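Local coordinates for protein probable branched-chain-amino-acid aminotransferase (Thermotoga maritima MSB8, PDB 3CSW) that probably catalyses the pyridoxal-phosphate-dependent transfer of the amino group between leucine, isoleucine or valine and 2-oxoglutarate, at residues A[60-63]-A[64-67]; A[76-79]-A[80-84]. All coordinates share one frame; numbering follows the deposited sequence.

Contact 1: A[60-63]-A[64-67]. With PLP (pyridoxal-5'-phosphate), chain E.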
loop_
_atom_site.group_PDB
_atom_site.type_symbol
_atom_site.label_atom_id
_atom_site.label_comp_id
_atom_site.label_asym_id
_atom_site.label_seq_id
_atom_site.Cartn_x
_atom_site.Cartn_y
_atom_site.Cartn_z
ATOM N N TYR A 60 21.064 18.375 -18.549
ATOM C CA TYR A 60 21.929 17.326 -19.092
ATOM C C TYR A 60 22.177 16.197 -18.081
ATOM O O TYR A 60 22.132 15.021 -18.428
ATOM C CB TYR A 60 23.275 17.919 -19.530
ATOM C CG TYR A 60 24.194 16.911 -20.187
ATOM C CD1 TYR A 60 24.030 16.552 -21.525
ATOM C CD2 TYR A 60 25.201 16.291 -19.463
ATOM C CE1 TYR A 60 24.858 15.605 -22.125
ATOM C CE2 TYR A 60 26.039 15.338 -20.046
ATOM C CZ TYR A 60 25.869 14.998 -21.374
ATOM O OH TYR A 60 26.727 14.061 -21.940
ATOM N N THR A 61 22.457 16.546 -16.833
ATOM C CA THR A 61 22.736 15.509 -15.826
ATOM C C THR A 61 21.469 14.717 -15.470
ATOM O O THR A 61 21.565 13.530 -15.172
ATOM C CB THR A 61 23.456 16.075 -14.566
ATOM O OG1 THR A 61 22.540 16.841 -13.787
ATOM C CG2 THR A 61 24.645 16.965 -14.985
ATOM N N ARG A 62 20.298 15.357 -15.501
ATOM C CA ARG A 62 19.019 14.668 -15.259
ATOM C C ARG A 62 18.743 13.704 -16.397
ATOM O O ARG A 62 18.232 12.609 -16.179
ATOM C CB ARG A 62 17.823 15.630 -15.166
ATOM C CG ARG A 62 17.266 15.900 -13.769
ATOM C CD ARG A 62 15.720 15.876 -13.776
ATOM N NE ARG A 62 15.135 16.844 -14.707
ATOM C CZ ARG A 62 14.169 17.714 -14.417
ATOM N NH1 ARG A 62 13.625 17.767 -13.214
ATOM N NH2 ARG A 62 13.732 18.533 -15.356
ATOM N N LEU A 63 19.061 14.138 -17.618
ATOM C CA LEU A 63 18.890 13.300 -18.807
ATOM C C LEU A 63 19.765 12.056 -18.647
ATOM O O LEU A 63 19.295 10.935 -18.829
ATOM C CB LEU A 63 19.234 14.072 -20.093
ATOM C CG LEU A 63 18.903 13.439 -21.460
ATOM C CD1 LEU A 63 17.384 13.271 -21.709
ATOM C CD2 LEU A 63 19.504 14.259 -22.595
ATOM N N LYS A 64 21.030 12.252 -18.284
ATOM C CA LYS A 64 21.941 11.125 -18.063
ATOM C C LYS A 64 21.403 10.150 -16.993
ATOM O O LYS A 64 21.435 8.929 -17.157
ATOM C CB LYS A 64 23.329 11.636 -17.676
ATOM C CG LYS A 64 24.350 10.523 -17.554
ATOM C CD LYS A 64 25.798 11.026 -17.354
ATOM C CE LYS A 64 26.801 9.860 -17.549
ATOM N NZ LYS A 64 26.250 8.517 -17.086
ATOM N N ARG A 65 20.890 10.704 -15.909
ATOM C CA ARG A 65 20.315 9.913 -14.839
ATOM C C ARG A 65 19.095 9.103 -15.297
ATOM O O ARG A 65 18.965 7.941 -14.921
ATOM C CB ARG A 65 19.950 10.811 -13.647
ATOM C CG ARG A 65 19.381 10.056 -12.473
ATOM C CD ARG A 65 18.951 10.995 -11.380
ATOM N NE ARG A 65 17.776 11.757 -11.788
ATOM C CZ ARG A 65 17.257 12.768 -11.106
ATOM N NH1 ARG A 65 17.798 13.153 -9.958
ATOM N NH2 ARG A 65 16.193 13.398 -11.584
ATOM N N SER A 66 18.202 9.708 -16.088
ATOM C CA SER A 66 17.072 8.984 -16.671
ATOM C C SER A 66 17.578 7.884 -17.608
ATOM O O SER A 66 17.014 6.782 -17.636
ATOM C CB SER A 66 16.121 9.911 -17.431
ATOM O OG SER A 66 15.281 10.665 -16.559
ATOM N N ALA A 67 18.636 8.184 -18.364
ATOM C CA ALA A 67 19.228 7.229 -19.291
ATOM C C ALA A 67 19.853 6.051 -18.547
ATOM O O ALA A 67 19.834 4.929 -19.052
ATOM C CB ALA A 67 20.268 7.912 -20.190
HETATM N N1 PLP E . 6.868 17.188 -12.204
HETATM C C2 PLP E . 6.692 16.478 -13.387
HETATM C C2A PLP E . 5.882 15.220 -13.329
HETATM C C3 PLP E . 7.265 16.953 -14.587
HETATM O O3 PLP E . 7.033 16.315 -15.783
HETATM C C4 PLP E . 8.019 18.151 -14.573
HETATM C C4A PLP E . 8.586 18.715 -15.848
HETATM O O4A PLP E . 7.869 19.403 -16.598
HETATM C C5 PLP E . 8.177 18.854 -13.367
HETATM C C6 PLP E . 7.606 18.355 -12.194
HETATM C C5A PLP E . 8.771 20.244 -13.334
HETATM O O4P PLP E . 10.190 20.172 -13.322
HETATM P P PLP E . 11.135 21.380 -13.880
HETATM O O1P PLP E . 12.587 20.880 -14.016
HETATM O O2P PLP E . 11.091 22.530 -12.915
HETATM O O3P PLP E . 10.544 21.770 -15.228
HETATM O O HOH W 1 16.041 11.855 -14.171
#

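Contact 2: A[76-79]-A[80-84]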
loop_
_atom_site.group_PDB
_atom_site.type_symbol
_atom_site.label_atom_id
_atom_site.label_comp_id
_atom_site.label_asym_id
_atom_site.label_seq_id
_atom_site.Cartn_x
_atom_site.Cartn_y
_atom_site.Cartn_z
ATOM N N LEU A 76 25.509 12.121 -26.721
ATOM C CA LEU A 76 26.018 13.494 -26.765
ATOM C C LEU A 76 26.866 13.876 -25.555
ATOM O O LEU A 76 26.573 13.492 -24.420
ATOM C CB LEU A 76 24.855 14.503 -26.874
ATOM C CG LEU A 76 24.472 14.960 -28.284
ATOM C CD1 LEU A 76 23.375 16.000 -28.226
ATOM C CD2 LEU A 76 25.661 15.511 -29.031
ATOM N N SER A 77 27.906 14.661 -25.801
ATOM C CA SER A 77 28.678 15.250 -24.713
ATOM C C SER A 77 27.920 16.497 -24.252
ATOM O O SER A 77 27.013 16.984 -24.943
ATOM C CB SER A 77 30.094 15.601 -25.167
ATOM O OG SER A 77 30.089 16.686 -26.085
ATOM N N PHE A 78 28.262 17.004 -23.072
ATOM C CA PHE A 78 27.645 18.232 -22.608
ATOM C C PHE A 78 27.985 19.364 -23.562
ATOM O O PHE A 78 27.147 20.213 -23.891
ATOM C CB PHE A 78 28.121 18.598 -21.216
ATOM C CG PHE A 78 27.562 19.898 -20.735
ATOM C CD1 PHE A 78 26.183 20.121 -20.755
ATOM C CD2 PHE A 78 28.395 20.909 -20.298
ATOM C CE1 PHE A 78 25.658 21.314 -20.354
ATOM C CE2 PHE A 78 27.870 22.119 -19.864
ATOM C CZ PHE A 78 26.514 22.325 -19.890
ATOM N N ASP A 79 29.232 19.363 -24.006
ATOM C CA ASP A 79 29.749 20.381 -24.905
ATOM C C ASP A 79 28.955 20.408 -26.214
ATOM O O ASP A 79 28.607 21.484 -26.707
ATOM C CB ASP A 79 31.230 20.102 -25.163
ATOM C CG ASP A 79 31.915 21.209 -25.933
ATOM O OD1 ASP A 79 31.716 22.404 -25.593
ATOM O OD2 ASP A 79 32.671 20.869 -26.871
ATOM N N GLU A 80 28.656 19.231 -26.762
ATOM C CA GLU A 80 27.862 19.127 -27.995
ATOM C C GLU A 80 26.394 19.499 -27.774
ATOM O O GLU A 80 25.775 20.151 -28.620
ATOM C CB GLU A 80 27.953 17.711 -28.554
ATOM C CG GLU A 80 29.344 17.366 -29.080
ATOM C CD GLU A 80 29.557 15.868 -29.314
ATOM O OE1 GLU A 80 28.782 15.041 -28.768
ATOM O OE2 GLU A 80 30.523 15.524 -30.045
ATOM N N PHE A 81 25.857 19.047 -26.640
ATOM C CA PHE A 81 24.498 19.371 -26.172
ATOM C C PHE A 81 24.335 20.893 -26.177
ATOM O O PHE A 81 23.411 21.414 -26.811
ATOM C CB PHE A 81 24.327 18.774 -24.767
ATOM C CG PHE A 81 22.977 19.008 -24.111
ATOM C CD1 PHE A 81 21.844 18.355 -24.558
ATOM C CD2 PHE A 81 22.874 19.807 -22.969
ATOM C CE1 PHE A 81 20.620 18.535 -23.924
ATOM C CE2 PHE A 81 21.662 19.987 -22.333
ATOM C CZ PHE A 81 20.534 19.351 -22.802
ATOM N N THR A 82 25.257 21.598 -25.520
ATOM C CA THR A 82 25.181 23.053 -25.442
ATOM C C THR A 82 25.311 23.682 -26.830
ATOM O O THR A 82 24.681 24.701 -27.122
ATOM C CB THR A 82 26.252 23.666 -24.499
ATOM O OG1 THR A 82 27.571 23.492 -25.041
ATOM C CG2 THR A 82 26.192 23.027 -23.151
ATOM N N LYS A 83 26.112 23.065 -27.696
ATOM C CA LYS A 83 26.317 23.601 -29.039
ATOM C C LYS A 83 25.035 23.574 -29.862
ATOM O O LYS A 83 24.696 24.572 -30.500
ATOM C CB LYS A 83 27.458 22.865 -29.761
ATOM C CG LYS A 83 28.851 23.260 -29.244
ATOM C CD LYS A 83 30.009 22.554 -30.005
ATOM C CE LYS A 83 31.396 23.003 -29.466
ATOM N NZ LYS A 83 32.533 22.787 -30.417
ATOM N N VAL A 84 24.322 22.441 -29.845
ATOM C CA VAL A 84 23.041 22.332 -30.558
ATOM C C VAL A 84 21.979 23.247 -29.926
ATOM O O VAL A 84 21.199 23.888 -30.634
ATOM C CB VAL A 84 22.505 20.868 -30.603
ATOM C CG1 VAL A 84 21.165 20.811 -31.339
ATOM C CG2 VAL A 84 23.529 19.923 -31.276
HETATM O O HOH W 2 30.058 23.535 -22.953
#

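Contact 1: A[60-63]-A[64-67]
Arg62 and Arg65 lie one turn apart on helix 56-68, and NH2 of Arg65 packs against the aliphatic part of Arg62, 3.3 Å from its CD. The two side chains cross with their guanidinium planes turned 46° apart. Beyond that meeting point Arg62 runs on to the cofactor: in the conformer described here, one of two modelled, NH2 gives a hydrogen bond of 2.9 Å to O1P of pyridoxal-5'-phosphate, and NH1 adds a weak one to the same oxygen, which lies at the edge of the guanidinium. Bends at chi2 and chi3 (-137° and -58°) steer this conformer there, and NE forms a salt bridge with Glu44, a second partner for the same guanidinium. In this class IV aminotransferase the arginine thus forms part of the phosphate pocket. Arg65 uses its own NH2 in a salt bridge to Asp201, and its NE reaches a water 2.9 Å away, in the guanidinium plane. That water donates to Arg62 O and to Ser66 OG (2.8 Å), tying three residues of one helical face together. Arg62 O also accepts from Ser66 N at 2.9 Å, one of four successive i to i+4 bonds, and Ser66 OG is further bonded to Lys145 N.

Contact 2: A[76-79]-A[80-84]
With OG of Ser77 set between its backbone N and carbonyl carbon (chi1 69°), and CG of Glu80 turned back beside its own N (chi1 -68°), the two side chains reach each other's main chain across the first turn of helix 78-89. The result is a capping box with Ser77 as N-cap: Glu80 N donates to Ser77 OG at 3.0 Å, and Ser77 N donates to Glu80 OE1 at 3.1 Å. The second bond is nearly straight at the hydrogen, 174°, although the donor stands above the carboxylate plane. Leu76 brings its CD2 methyl against the Glu80 chain, 3.2 Å from CB, so an apolar branch lies beside the capping box. The negative charge of Glu80 is probably stabilised by the N-terminal end of the helix dipole.

Within the same first turn, Phe78 and Thr82, four residues apart, meet at about a right angle. The CG2 methyl of Thr82 rests over one face of the phenyl ring in a CH-pi contact, 3.5 Å from the centroid, while Phe81 CD2 comes obliquely to Phe78 CD1 at 4.0 Å. Tyr57 meets the Phe78 ring edge-to-face, joining this turn to the preceding helix. Replacing the Phe78 ring by the methyl of an alanine would probably leave Thr82 CG2 without the face it packs on and Tyr57 without its edge-to-face partner.

Along another side of the helix, the extended chain of Lys83 crosses Asp79 at a slant, but NZ stays 4.0 Å from OD2, beyond a salt bridge. Asp79 O is gripped twice from the same face of its plane: Lys83 N donates at 3.1 Å, and Thr82 OG1 donates at 2.8 Å from above the carbonyl plane.

Overall arrangement
Tyr60 joins contact 1 to contact 2, which sit on consecutive helices with their centres about 13 Å apart. Its OH probably hydrogen-bonds to Leu76 O at 2.5 Å, just ahead of the capped start of helix 78-89, and its CD1 packs 3.7 Å from Phe81 CG, the rings inclined at about 55°. Of the two, only contact 1 reaches the cofactor: through Arg62 it touches the phosphate and comes within about 4 Å, side chain to side chain, of Lys145, by similarity the lysine that carries the cofactor, though not attached to it in this structure. Contact 2 stands farther back, the Phe81 side chain about 12 Å from pyridoxal-5'-phosphate.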